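Local coordinates for protein sialyltransferase 0160 (Photobacterium damselae, PDB 4R84) that transfers sialic acid from a CMP-sialic acid donor to an acceptor sugar, as a bacterial sialyltransferase of the GT-B structural group, at residues A[133-136]-A[137-141]; A[152-156]-A[157-161]; A[340-344]-A[345-349]; A[425-428]-A[429-433]; A[455-459]-A[460-464]. One frame throughout, in Å; residues are numbered along the deposited sequence.

Contact 1: residues A[133-136]-A[137-141]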
# COMPACT_ATOMS: atom_id res chain seq x y z
N GLN A 133 0.86 1.20 -2.82
CA GLN A 133 -0.18 1.66 -1.90
C GLN A 133 0.44 2.39 -0.73
O GLN A 133 -0.05 3.44 -0.31
CB GLN A 133 -1.00 0.48 -1.38
CG GLN A 133 -1.90 -0.14 -2.43
CD GLN A 133 -3.24 0.56 -2.56
OE1 GLN A 133 -3.77 1.12 -1.60
NE2 GLN A 133 -3.80 0.53 -3.77
N GLN A 134 1.52 1.83 -0.22
CA GLN A 134 2.22 2.41 0.92
C GLN A 134 2.81 3.76 0.54
O GLN A 134 2.80 4.69 1.34
CB GLN A 134 3.29 1.45 1.41
CG GLN A 134 2.70 0.21 2.11
CD GLN A 134 3.71 -0.90 2.28
OE1 GLN A 134 4.91 -0.65 2.24
NE2 GLN A 134 3.23 -2.13 2.43
N LEU A 135 3.33 3.89 -0.69
CA LEU A 135 3.92 5.15 -1.11
C LEU A 135 2.87 6.26 -1.13
O LEU A 135 3.15 7.39 -0.71
CB LEU A 135 4.57 5.02 -2.49
CG LEU A 135 5.18 6.31 -3.04
CD1 LEU A 135 6.21 6.91 -2.06
CD2 LEU A 135 5.83 6.00 -4.39
N ILE A 136 1.67 5.95 -1.60
CA ILE A 136 0.59 6.94 -1.57
C ILE A 136 0.30 7.35 -0.14
O ILE A 136 0.18 8.54 0.19
CB ILE A 136 -0.70 6.41 -2.21
CG1 ILE A 136 -0.48 6.06 -3.68
CG2 ILE A 136 -1.84 7.42 -2.00
CD1 ILE A 136 -0.41 7.25 -4.59
N HIS A 137 0.24 6.36 0.75
CA HIS A 137 -0.05 6.65 2.15
C HIS A 137 1.03 7.55 2.76
O HIS A 137 0.72 8.49 3.51
CB HIS A 137 -0.17 5.36 2.95
CG HIS A 137 -0.37 5.61 4.42
ND1 HIS A 137 -1.61 5.90 4.95
CD2 HIS A 137 0.51 5.68 5.44
CE1 HIS A 137 -1.49 6.10 6.25
NE2 HIS A 137 -0.21 5.97 6.57
N ILE A 138 2.29 7.25 2.44
CA ILE A 138 3.43 8.03 2.94
C ILE A 138 3.34 9.48 2.47
O ILE A 138 3.58 10.42 3.24
CB ILE A 138 4.78 7.41 2.48
CG1 ILE A 138 5.06 6.14 3.29
CG2 ILE A 138 5.93 8.39 2.62
CD1 ILE A 138 6.29 5.33 2.85
N ILE A 139 2.98 9.68 1.22
CA ILE A 139 2.90 11.03 0.69
C ILE A 139 1.81 11.82 1.42
O ILE A 139 2.02 12.99 1.78
CB ILE A 139 2.66 11.01 -0.82
CG1 ILE A 139 3.92 10.49 -1.51
CG2 ILE A 139 2.33 12.41 -1.35
CD1 ILE A 139 3.68 10.08 -2.97
N GLN A 140 0.68 11.17 1.70
CA GLN A 140 -0.38 11.79 2.49
C GLN A 140 0.10 12.05 3.92
O GLN A 140 -0.14 13.11 4.49
CB GLN A 140 -1.62 10.91 2.56
CG GLN A 140 -2.31 10.61 1.21
CD GLN A 140 -3.27 9.41 1.31
OE1 GLN A 140 -3.19 8.62 2.25
NE2 GLN A 140 -4.16 9.27 0.34
N ALA A 141 0.76 11.05 4.49
CA ALA A 141 1.14 11.09 5.91
C ALA A 141 2.23 12.11 6.23
O ALA A 141 2.31 12.60 7.36
CB ALA A 141 1.56 9.69 6.38
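His-137 N reaches back to Gln-133 O at 3.1 Å, the first of four successive i to i+4 bonds that carry one continuous alpha helix through residues 133-141. Ile-138 N to Gln-134 O is the shortest of the four at 2.8 Å, and bonds from Ile-139 N to Leu-135 O and from Gln-140 N to Ile-136 O complete the run. On one flank Leu-135 meets Ile-139 one turn later: CD1 of Ile-139 lies 4.1 Å from CG of Leu-135, the two side chains crossing at a slant. Ile-139 CG1 sits beside its own backbone N (chi1 -69°), a setting that lays it over Leu-135 O at 3.3 Å and sends CD1 on to the leucine. The next pair is of mixed character, the amide NE2 of Gln-140 lying 3.8 Å from the methyl CG2 of Ile-136. Ile-138 likewise rests CG1 against Gln-134 O. The faces of the helix have different neighbours. Leu-135 and Ile-136 pack on Phe-336 of helix 330-340, while Ile-138 faces Tyr-123 and Trp-154, residues of strands 106-125 and 149-154. Helix 129-144 is thus the connection of a beta-alpha-beta unit, set between the large mixed sheet and helix 330-340.

Contact 2: residues A[152-156]-A[157-161]. With CSF (cytidine-5'-monophosphate-3-fluoro-N-acetyl-neuraminic acid), chain E.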
# COMPACT_ATOMS: atom_id res chain seq x y z
N VAL A 152 11.88 2.43 5.72
CA VAL A 152 11.33 1.81 4.50
C VAL A 152 12.27 0.78 3.89
O VAL A 152 13.42 1.09 3.56
CB VAL A 152 10.98 2.87 3.43
CG1 VAL A 152 10.44 2.18 2.16
CG2 VAL A 152 9.93 3.88 3.94
N SER A 153 11.76 -0.44 3.71
CA SER A 153 12.49 -1.51 3.04
C SER A 153 11.65 -2.08 1.93
O SER A 153 10.82 -2.95 2.17
CB SER A 153 12.85 -2.62 4.03
OG SER A 153 13.85 -2.16 4.92
N TRP A 154 11.88 -1.57 0.72
CA TRP A 154 11.14 -1.97 -0.47
C TRP A 154 12.09 -2.53 -1.50
O TRP A 154 13.12 -1.93 -1.79
CB TRP A 154 10.42 -0.78 -1.09
CG TRP A 154 9.24 -0.25 -0.36
CD1 TRP A 154 8.45 -0.91 0.52
CD2 TRP A 154 8.73 1.08 -0.47
NE1 TRP A 154 7.45 -0.05 0.98
CE2 TRP A 154 7.61 1.17 0.38
CE3 TRP A 154 9.12 2.21 -1.20
CZ2 TRP A 154 6.87 2.35 0.51
CZ3 TRP A 154 8.38 3.38 -1.06
CH2 TRP A 154 7.27 3.44 -0.21
N LYS A 155 11.75 -3.66 -2.10
CA LYS A 155 12.65 -4.26 -3.07
C LYS A 155 12.52 -3.66 -4.46
O LYS A 155 13.51 -3.55 -5.19
CB LYS A 155 12.41 -5.78 -3.12
CG LYS A 155 13.54 -6.54 -3.82
CD LYS A 155 13.52 -8.02 -3.42
CE LYS A 155 14.50 -8.84 -4.26
NZ LYS A 155 14.04 -8.91 -5.70
N ARG A 156 11.31 -3.25 -4.83
CA ARG A 156 11.04 -2.85 -6.21
C ARG A 156 10.90 -1.33 -6.38
O ARG A 156 11.29 -0.77 -7.40
CB ARG A 156 9.79 -3.55 -6.74
CG ARG A 156 9.91 -5.08 -6.88
CD ARG A 156 8.98 -5.61 -7.97
NE ARG A 156 9.29 -4.97 -9.24
CZ ARG A 156 8.48 -4.99 -10.30
NH1 ARG A 156 7.31 -5.60 -10.23
NH2 ARG A 156 8.86 -4.38 -11.43
N VAL A 157 10.30 -0.68 -5.40
CA VAL A 157 10.19 0.78 -5.44
C VAL A 157 11.41 1.45 -4.81
O VAL A 157 11.74 1.22 -3.64
CB VAL A 157 8.92 1.25 -4.74
CG1 VAL A 157 8.86 2.78 -4.71
CG2 VAL A 157 7.71 0.68 -5.45
N THR A 158 12.06 2.31 -5.59
CA THR A 158 13.30 2.95 -5.16
C THR A 158 13.11 4.43 -4.83
O THR A 158 12.67 5.21 -5.66
CB THR A 158 14.38 2.82 -6.24
OG1 THR A 158 14.67 1.43 -6.44
CG2 THR A 158 15.66 3.52 -5.80
N VAL A 159 13.43 4.79 -3.59
CA VAL A 159 13.34 6.17 -3.14
C VAL A 159 14.76 6.72 -3.04
O VAL A 159 15.54 6.23 -2.23
CB VAL A 159 12.62 6.27 -1.80
CG1 VAL A 159 12.34 7.71 -1.48
CG2 VAL A 159 11.32 5.46 -1.85
N ASP A 160 15.12 7.70 -3.86
CA ASP A 160 16.49 8.21 -3.81
C ASP A 160 16.67 9.12 -2.59
O ASP A 160 15.71 9.41 -1.88
CB ASP A 160 16.88 8.95 -5.11
CG ASP A 160 16.09 10.24 -5.33
OD1 ASP A 160 15.53 10.80 -4.37
OD2 ASP A 160 16.07 10.72 -6.48
N ALA A 161 17.89 9.58 -2.34
CA ALA A 161 18.20 10.29 -1.10
C ALA A 161 17.37 11.56 -0.95
O ALA A 161 16.84 11.86 0.12
CB ALA A 161 19.68 10.63 -1.05
C5A CSF E . 5.27 -16.47 -11.48
C4A CSF E . 5.72 -15.48 -10.41
C2A CSF E . 6.42 -13.90 -12.27
O6A CSF E . 5.92 -14.90 -13.18
C6A CSF E . 4.84 -15.68 -12.71
C3A CSF E . 6.84 -14.57 -10.95
O4A CSF E . 6.17 -16.20 -9.26
N5A CSF E . 4.16 -17.25 -10.98
C7A CSF E . 4.45 -16.64 -13.82
C8A CSF E . 4.00 -15.87 -15.04
C9A CSF E . 3.42 -16.82 -16.08
O9A CSF E . 2.98 -16.03 -17.19
O8A CSF E . 2.98 -14.96 -14.64
O7A CSF E . 5.58 -17.43 -14.17
C1A CSF E . 7.62 -13.23 -12.90
OBA CSF E . 8.14 -12.26 -12.31
OAA CSF E . 8.08 -13.66 -13.98
O1A CSF E . 5.46 -12.90 -11.95
O2A CSF E . 3.16 -11.99 -12.22
N1 CSF E . 5.17 -7.08 -14.87
C2 CSF E . 5.02 -5.93 -15.65
N3 CSF E . 4.78 -6.03 -16.98
C4 CSF E . 4.69 -7.26 -17.54
C5 CSF E . 4.85 -8.42 -16.77
C6 CSF E . 5.11 -8.30 -15.41
C3' CSF E . 3.94 -7.97 -12.02
C2' CSF E . 4.24 -6.62 -12.62
C1' CSF E . 5.48 -6.91 -13.44
O4' CSF E . 6.08 -8.10 -12.92
C4' CSF E . 5.33 -8.51 -11.77
PA CSF E . 4.48 -12.08 -12.94
O5' CSF E . 5.00 -10.58 -12.91
C5' CSF E . 5.38 -10.02 -11.66
O3' CSF E . 3.14 -7.86 -10.86
O2' CSF E . 4.63 -5.70 -11.59
N4 CSF E . 4.45 -7.37 -18.87
O2 CSF E . 5.11 -4.80 -15.10
O3A CSF E . 4.55 -12.55 -14.37
C10 CSF E . 4.13 -18.58 -11.00
O10 CSF E . 5.08 -19.26 -11.36
C11 CSF E . 2.83 -19.21 -10.56
F3A CSF E . 7.98 -15.31 -11.17
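Trp-154 and Val-157 run alongside each other where the chain leaves strand 149-154. From the tryptophan, CB comes first, 3.5 Å from Val-157 O, and that oxygen lies at the edge of the indole, in its plane. Further out, CE3 meets CG1 of Val-157 at 3.6 Å. CZ3 then touches CG2 of Val-159 at 3.7 Å, a side chain that comes across the indole at a slant. Val-157 CG1 is turned away from its own backbone N (chi1 176°), which places this methyl against the six-membered ring. Val-152 covers a face of the indole, its CG1 3.3 Å above the plane and over the centre. On the five-membered ring, NE1 is hydrogen-bonded to Gln-134 OE1 of helix 129-144, so the tryptophan bridges strand, helix and loop. Arg-156 heads elsewhere: its chain bends at chi3, and NH1 donates to the ribose hydroxyl O2' of the donor analogue at 3.0 Å. The bond is moderately bent (142°), with the oxygen at the guanidinium edge, in plane. A loop that follows the C-terminal end of a parallel strand and reaches the nucleotide is characteristic of Rossmann-type domains, here contributing to the donor pocket of a GT-B enzyme.

Contact 3: residues A[340-344]-A[345-349]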
# COMPACT_ATOMS: atom_id res chain seq x y z
N VAL A 340 8.24 6.34 -8.75
CA VAL A 340 7.96 5.06 -9.44
C VAL A 340 8.49 5.04 -10.88
O VAL A 340 8.41 4.00 -11.54
CB VAL A 340 6.45 4.72 -9.48
CG1 VAL A 340 5.86 4.75 -8.08
CG2 VAL A 340 5.67 5.63 -10.43
N GLY A 341 9.00 6.17 -11.35
CA GLY A 341 9.66 6.24 -12.65
C GLY A 341 8.73 6.24 -13.85
O GLY A 341 9.08 5.73 -14.91
N PHE A 342 7.55 6.84 -13.68
CA PHE A 342 6.52 6.81 -14.72
C PHE A 342 6.24 8.19 -15.29
O PHE A 342 5.82 9.08 -14.57
CB PHE A 342 5.23 6.20 -14.15
CG PHE A 342 4.06 6.20 -15.12
CD1 PHE A 342 4.24 5.92 -16.48
CD2 PHE A 342 2.77 6.45 -14.66
CE1 PHE A 342 3.16 5.91 -17.36
CE2 PHE A 342 1.68 6.43 -15.54
CZ PHE A 342 1.88 6.15 -16.89
N ASP A 343 6.48 8.36 -16.59
CA ASP A 343 6.15 9.62 -17.24
C ASP A 343 4.71 9.55 -17.75
O ASP A 343 4.47 9.22 -18.92
CB ASP A 343 7.13 9.92 -18.38
CG ASP A 343 7.04 11.37 -18.89
OD1 ASP A 343 6.02 12.06 -18.66
OD2 ASP A 343 8.01 11.82 -19.54
N LYS A 344 3.77 9.85 -16.86
CA LYS A 344 2.35 9.77 -17.17
C LYS A 344 1.96 10.72 -18.28
O LYS A 344 1.20 10.36 -19.19
CB LYS A 344 1.52 10.04 -15.92
CG LYS A 344 0.03 10.16 -16.20
CD LYS A 344 -0.78 10.30 -14.91
CE LYS A 344 -2.24 10.56 -15.24
NZ LYS A 344 -3.10 10.73 -14.05
N GLU A 345 2.48 11.94 -18.22
CA GLU A 345 2.19 12.95 -19.22
C GLU A 345 2.56 12.48 -20.62
O GLU A 345 1.81 12.69 -21.56
CB GLU A 345 2.95 14.24 -18.89
CG GLU A 345 2.81 15.35 -19.91
CD GLU A 345 3.38 16.66 -19.41
OE1 GLU A 345 3.50 16.81 -18.18
OE2 GLU A 345 3.74 17.52 -20.25
N GLN A 346 3.70 11.80 -20.73
CA GLN A 346 4.13 11.25 -22.02
C GLN A 346 3.19 10.15 -22.50
O GLN A 346 2.83 10.11 -23.67
CB GLN A 346 5.56 10.72 -21.93
CG GLN A 346 6.08 10.20 -23.25
CD GLN A 346 7.50 9.67 -23.14
OE1 GLN A 346 7.87 9.06 -22.14
NE2 GLN A 346 8.31 9.95 -24.15
N LEU A 347 2.78 9.25 -21.61
CA LEU A 347 1.88 8.18 -22.04
C LEU A 347 0.53 8.75 -22.45
O LEU A 347 -0.09 8.28 -23.41
CB LEU A 347 1.70 7.12 -20.94
CG LEU A 347 0.87 5.90 -21.37
CD1 LEU A 347 1.48 5.25 -22.62
CD2 LEU A 347 0.74 4.87 -20.25
N GLN A 348 0.07 9.78 -21.73
CA GLN A 348 -1.17 10.47 -22.09
C GLN A 348 -1.06 11.01 -23.51
O GLN A 348 -1.99 10.89 -24.32
CB GLN A 348 -1.49 11.62 -21.13
CG GLN A 348 -2.04 11.20 -19.78
CD GLN A 348 -2.26 12.37 -18.83
OE1 GLN A 348 -1.42 13.26 -18.71
NE2 GLN A 348 -3.41 12.37 -18.15
N GLN A 349 0.08 11.61 -23.81
CA GLN A 349 0.33 12.18 -25.13
C GLN A 349 0.37 11.07 -26.17
O GLN A 349 -0.17 11.22 -27.27
CB GLN A 349 1.62 13.00 -25.14
CG GLN A 349 1.50 14.32 -24.34
CD GLN A 349 2.83 15.04 -24.14
OE1 GLN A 349 3.88 14.59 -24.62
NE2 GLN A 349 2.80 16.16 -23.42
O HOH W 1 4.41 12.81 -16.05
O HOH W 2 9.95 10.00 -20.43
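Asp-343 is the N-cap of helix 344-353, and its side chain closes the first turn: OD1 accepts from Gln-346 N at 3.1 Å. The donor stands well above the carboxylate plane, 64° out of it. Water 1 reinforces the cap by donating to the same OD1 while accepting from Glu-345 N at 3.0 Å, and water 2 bridges Asp-343 OD2 to Gln-346 OE1. The carboxylate is packed against the glutamine too, with CG 3.4 Å from Gln-346 CB. Behind the cap the regular helix begins, Leu-347 N bonding to Asp-343 O and Gln-348 N to Lys-344 O. Just upstream, Gly-341, with positive phi, is the C' residue of the Schellman motif that ends helix 330-340, so one helix stops and another starts within a few residues. On the buried side, CD2 of Leu-347 meets the edge of the Phe-342 ring at CZ, 3.8 Å away, while Lys-344 CA sits above one ring face, toward the rim. Phe-342 and Leu-347 both continue onto Leu-436 of helix 434-438. The fully extended Lys-344 passes Gln-348, CE to NE2 being 3.6 Å, and gives its NZ to Thr-439 O. OD1 thus serves Gln-346 N directly and Glu-345 N through water 1, and the negative charge of Asp-343 probably also interacts favourably with the helix dipole.

Contact 4: residues A[425-428]-A[429-433]. With CSF (cytidine-5'-monophosphate-3-fluoro-N-acetyl-neuraminic acid), chain E.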
# COMPACT_ATOMS: atom_id res chain seq x y z
N ILE A 425 4.22 1.44 -29.63
CA ILE A 425 4.86 2.35 -28.69
C ILE A 425 5.24 1.62 -27.40
O ILE A 425 4.43 0.89 -26.84
CB ILE A 425 3.95 3.55 -28.37
CG1 ILE A 425 3.82 4.41 -29.63
CG2 ILE A 425 4.55 4.38 -27.22
CD1 ILE A 425 2.69 5.44 -29.61
N ASN A 426 6.48 1.83 -26.95
CA ASN A 426 6.99 1.16 -25.75
C ASN A 426 6.61 1.87 -24.44
O ASN A 426 6.70 3.09 -24.35
CB ASN A 426 8.51 1.05 -25.83
CG ASN A 426 9.09 0.12 -24.77
OD1 ASN A 426 8.84 -1.08 -24.79
ND2 ASN A 426 9.91 0.68 -23.87
N ILE A 427 6.16 1.09 -23.45
CA ILE A 427 6.02 1.59 -22.08
C ILE A 427 7.14 0.94 -21.28
O ILE A 427 7.19 -0.28 -21.17
CB ILE A 427 4.63 1.26 -21.48
CG1 ILE A 427 3.53 1.79 -22.39
CG2 ILE A 427 4.50 1.82 -20.04
CD1 ILE A 427 2.14 1.35 -21.99
N PRO A 428 8.05 1.76 -20.72
CA PRO A 428 9.29 1.25 -20.11
C PRO A 428 9.06 0.04 -19.21
O PRO A 428 8.24 0.10 -18.28
CB PRO A 428 9.80 2.45 -19.30
CG PRO A 428 9.31 3.65 -20.06
CD PRO A 428 7.94 3.23 -20.62
N ALA A 429 9.75 -1.04 -19.51
CA ALA A 429 9.54 -2.31 -18.83
C ALA A 429 9.79 -2.24 -17.34
O ALA A 429 9.22 -3.02 -16.58
CB ALA A 429 10.42 -3.40 -19.46
N LYS A 430 10.65 -1.31 -16.92
CA LYS A 430 10.98 -1.19 -15.49
C LYS A 430 9.78 -0.79 -14.62
O LYS A 430 9.71 -1.10 -13.43
CB LYS A 430 12.11 -0.16 -15.31
CG LYS A 430 12.59 -0.02 -13.86
CD LYS A 430 13.77 0.94 -13.75
CE LYS A 430 14.30 0.99 -12.32
NZ LYS A 430 15.58 1.76 -12.22
N ILE A 431 8.82 -0.09 -15.22
CA ILE A 431 7.64 0.36 -14.48
C ILE A 431 6.76 -0.84 -14.12
O ILE A 431 6.46 -1.67 -14.97
CB ILE A 431 6.82 1.35 -15.32
CG1 ILE A 431 7.73 2.50 -15.77
CG2 ILE A 431 5.60 1.86 -14.51
CD1 ILE A 431 7.14 3.39 -16.80
N SER A 432 6.35 -0.94 -12.87
CA SER A 432 5.39 -1.98 -12.49
C SER A 432 4.07 -1.70 -13.17
O SER A 432 3.57 -0.59 -13.12
CB SER A 432 5.21 -2.05 -10.97
OG SER A 432 6.39 -2.51 -10.33
N PHE A 433 3.48 -2.72 -13.81
CA PHE A 433 2.22 -2.50 -14.52
C PHE A 433 1.16 -1.90 -13.59
O PHE A 433 0.32 -1.10 -14.02
CB PHE A 433 1.70 -3.81 -15.12
CG PHE A 433 0.49 -3.62 -16.00
CD1 PHE A 433 -0.78 -3.50 -15.45
CD2 PHE A 433 0.62 -3.55 -17.38
CE1 PHE A 433 -1.90 -3.31 -16.25
CE2 PHE A 433 -0.49 -3.37 -18.19
CZ PHE A 433 -1.75 -3.25 -17.63
C5A CSF E . 5.27 -16.47 -11.48
C4A CSF E . 5.72 -15.48 -10.41
C2A CSF E . 6.42 -13.90 -12.27
O6A CSF E . 5.92 -14.90 -13.18
C6A CSF E . 4.84 -15.68 -12.71
C3A CSF E . 6.84 -14.57 -10.95
O4A CSF E . 6.17 -16.20 -9.26
N5A CSF E . 4.16 -17.25 -10.98
C7A CSF E . 4.45 -16.64 -13.82
C8A CSF E . 4.00 -15.87 -15.04
C9A CSF E . 3.42 -16.82 -16.08
O9A CSF E . 2.98 -16.03 -17.19
O8A CSF E . 2.98 -14.96 -14.64
O7A CSF E . 5.58 -17.43 -14.17
C1A CSF E . 7.62 -13.23 -12.90
OBA CSF E . 8.14 -12.26 -12.31
OAA CSF E . 8.08 -13.66 -13.98
O1A CSF E . 5.46 -12.90 -11.95
O2A CSF E . 3.16 -11.99 -12.22
N1 CSF E . 5.17 -7.08 -14.87
C2 CSF E . 5.02 -5.93 -15.65
N3 CSF E . 4.78 -6.03 -16.98
C4 CSF E . 4.69 -7.26 -17.54
C5 CSF E . 4.85 -8.42 -16.77
C6 CSF E . 5.11 -8.30 -15.41
C3' CSF E . 3.94 -7.97 -12.02
C2' CSF E . 4.24 -6.62 -12.62
C1' CSF E . 5.48 -6.91 -13.44
O4' CSF E . 6.08 -8.10 -12.92
C4' CSF E . 5.33 -8.51 -11.77
PA CSF E . 4.48 -12.08 -12.94
O5' CSF E . 5.00 -10.58 -12.91
C5' CSF E . 5.38 -10.02 -11.66
O3' CSF E . 3.14 -7.86 -10.86
O2' CSF E . 4.63 -5.70 -11.59
N4 CSF E . 4.45 -7.37 -18.87
O2 CSF E . 5.11 -4.80 -15.10
O3A CSF E . 4.55 -12.55 -14.37
C10 CSF E . 4.13 -18.58 -11.00
O10 CSF E . 5.08 -19.26 -11.36
C11 CSF E . 2.83 -19.21 -10.56
F3A CSF E . 7.98 -15.31 -11.17
O HOH W 3 11.97 -0.73 -21.73
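Pro-428 leads a type I turn whose closing bond comes in steeply: Ile-431 N donates to Pro-428 O at 3.1 Å from 46° above the carbonyl plane. Over this turn the isoleucine lies along the proline ring. CD1 of Ile-431 is the touching atom, nearly equidistant from CB, CG and CD of the ring, with CB closest at 3.8 Å. Ile-431 CG1 is set beside its own backbone N (chi1 -54°), which keeps it within 3.5 Å of Pro-428 O and carries CD1 to the pyrrolidine. Ile-427 CG2 makes a longer approach to the same methyl. On the polar side, water 3 accepts from both Asn-426 ND2 and Ala-429 N, linking strand 425-427 to the turn. Beyond it, Phe-433 N donates to cytosine O2 of the donor analogue at 2.9 Å, with an N-H...O angle of 137°. Ser-432 CB lies near the ribose O2', and its OG is hydrogen-bonded to Ser-128 OG. Lys-405 NZ donates to Ala-429 O and, weakly, to Ile-431 O, and is also hydrogen-bonded to the donor analogue. A main-chain amide two residues beyond the turn thus contributes to recognition of the base carbonyl, through a group that every residue but proline carries.

Contact 5: residues A[455-459]-A[460-464]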
# COMPACT_ATOMS: atom_id res chain seq x y z
N PHE A 455 -5.06 -8.95 -12.07
CA PHE A 455 -5.99 -8.92 -10.95
C PHE A 455 -6.42 -7.51 -10.56
O PHE A 455 -7.34 -7.34 -9.77
CB PHE A 455 -5.37 -9.63 -9.75
CG PHE A 455 -5.74 -11.07 -9.68
CD1 PHE A 455 -5.34 -11.94 -10.69
CD2 PHE A 455 -6.50 -11.55 -8.64
CE1 PHE A 455 -5.68 -13.27 -10.64
CE2 PHE A 455 -6.85 -12.89 -8.60
CZ PHE A 455 -6.44 -13.75 -9.60
N THR A 456 -5.79 -6.50 -11.13
CA THR A 456 -6.24 -5.14 -10.83
C THR A 456 -6.59 -4.39 -12.11
O THR A 456 -6.42 -3.19 -12.22
CB THR A 456 -5.19 -4.36 -10.02
OG1 THR A 456 -3.90 -4.47 -10.65
CG2 THR A 456 -5.11 -4.92 -8.61
N ILE A 457 -7.10 -5.14 -13.08
CA ILE A 457 -7.66 -4.53 -14.28
C ILE A 457 -9.16 -4.81 -14.32
O ILE A 457 -9.57 -5.96 -14.19
CB ILE A 457 -7.02 -5.08 -15.56
CG1 ILE A 457 -5.49 -4.96 -15.52
CG2 ILE A 457 -7.59 -4.38 -16.78
CD1 ILE A 457 -4.83 -5.58 -16.74
N PRO A 458 -9.99 -3.75 -14.50
CA PRO A 458 -11.43 -3.96 -14.66
C PRO A 458 -11.71 -4.96 -15.77
O PRO A 458 -11.01 -4.94 -16.80
CB PRO A 458 -11.95 -2.56 -15.03
CG PRO A 458 -10.94 -1.62 -14.42
CD PRO A 458 -9.61 -2.33 -14.57
N ALA A 459 -12.67 -5.85 -15.55
CA ALA A 459 -12.98 -6.91 -16.50
C ALA A 459 -13.20 -6.38 -17.92
O ALA A 459 -12.80 -7.03 -18.89
CB ALA A 459 -14.19 -7.69 -16.04
N ASP A 460 -13.83 -5.22 -18.03
CA ASP A 460 -14.17 -4.66 -19.33
C ASP A 460 -12.92 -4.30 -20.15
O ASP A 460 -12.98 -4.17 -21.37
CB ASP A 460 -15.06 -3.42 -19.18
CG ASP A 460 -14.43 -2.34 -18.32
OD1 ASP A 460 -13.27 -2.51 -17.88
OD2 ASP A 460 -15.08 -1.30 -18.09
N LYS A 461 -11.78 -4.18 -19.47
CA LYS A 461 -10.54 -3.81 -20.14
C LYS A 461 -9.63 -5.03 -20.39
O LYS A 461 -8.58 -4.91 -21.02
CB LYS A 461 -9.80 -2.74 -19.33
CG LYS A 461 -10.40 -1.35 -19.41
CD LYS A 461 -9.59 -0.35 -18.58
CE LYS A 461 -10.24 1.02 -18.58
NZ LYS A 461 -10.15 1.69 -19.89
N VAL A 462 -10.03 -6.20 -19.90
CA VAL A 462 -9.25 -7.40 -20.14
C VAL A 462 -9.75 -8.14 -21.38
O VAL A 462 -10.88 -8.61 -21.39
CB VAL A 462 -9.29 -8.36 -18.93
CG1 VAL A 462 -8.52 -9.63 -19.23
CG2 VAL A 462 -8.73 -7.66 -17.70
N ASN A 463 -8.91 -8.24 -22.40
CA ASN A 463 -9.37 -8.86 -23.65
C ASN A 463 -9.18 -10.38 -23.67
O ASN A 463 -10.15 -11.13 -23.79
CB ASN A 463 -8.66 -8.25 -24.85
CG ASN A 463 -9.51 -8.28 -26.11
OD1 ASN A 463 -9.77 -9.35 -26.66
ND2 ASN A 463 -9.93 -7.11 -26.58
N PHE A 464 -7.94 -10.82 -23.56
CA PHE A 464 -7.64 -12.25 -23.40
C PHE A 464 -6.36 -12.40 -22.60
O PHE A 464 -5.57 -11.46 -22.50
CB PHE A 464 -7.49 -12.98 -24.75
CG PHE A 464 -6.35 -12.49 -25.61
CD1 PHE A 464 -5.04 -12.89 -25.36
CD2 PHE A 464 -6.60 -11.67 -26.70
CE1 PHE A 464 -4.01 -12.45 -26.15
CE2 PHE A 464 -5.57 -11.25 -27.51
CZ PHE A 464 -4.27 -11.64 -27.25
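With CG1 of Ile-457 beside the backbone N (chi1 -54°), CG2 is anti to that N, and Val-462 CG2 stands beside its own N; these settings bring the two methyls together at 3.6 Å. The side chains cross at about a right angle, and the same Ile-457 methyl also touches Lys-461 CB at 3.8 Å. Between them the chain turns through a short 3-10 segment. Lys-461 N donates to Pro-458 O at 2.9 Å, and Val-462 N to Ala-459 O at 3.1 Å, two consecutive i to i+3 bonds. Both donors stand far out of the carbonyl planes, by 47° at the proline and 65° at the alanine. At the far end of its side chain, Lys-461 bends at chi4 and gives NZ to Pro-443 O. The isoleucine is buried and packs on Phe-433 and on Val-446 of strand 445-447, whereas Pro-458, Ala-459 and Asp-460 lie at the surface. Lys-461 and Asn-463 make backbone hydrogen bonds to Val-446, and Asn-463 ND2 bonds to Thr-445 OG1 and Leu-396 O as strand 462-468 gets under way. The chemistry is thus divided: main-chain bonds satisfy the amides of Lys-461 and Val-462 at the turn, while the buried side chains of Ile-457 and Val-462 pack methyl against methyl on its inner side.

In the fold
The five contacts follow one another along the chain without interleaving. Contacts 1 and 2 belong to the domain of the large mixed sheet, on helix 129-144 and the end of strand 149-154; their centres are about 13 Å apart. Contacts 4 and 5 lie in the other Rossmann-like half, at the end of strand 425-427 and the start of strand 462-468. Their centres are about 18 Å apart, and they touch through Phe-433 and Ile-457. Contact 3, its centre about 10 Å from that of contact 4, packs on it through Phe-342 and Leu-347 and reaches contact 1 through Val-340. Contacts 2 and 4 both touch the donor analogue, consistent with a nucleotide held between two domains of a GT-B enzyme.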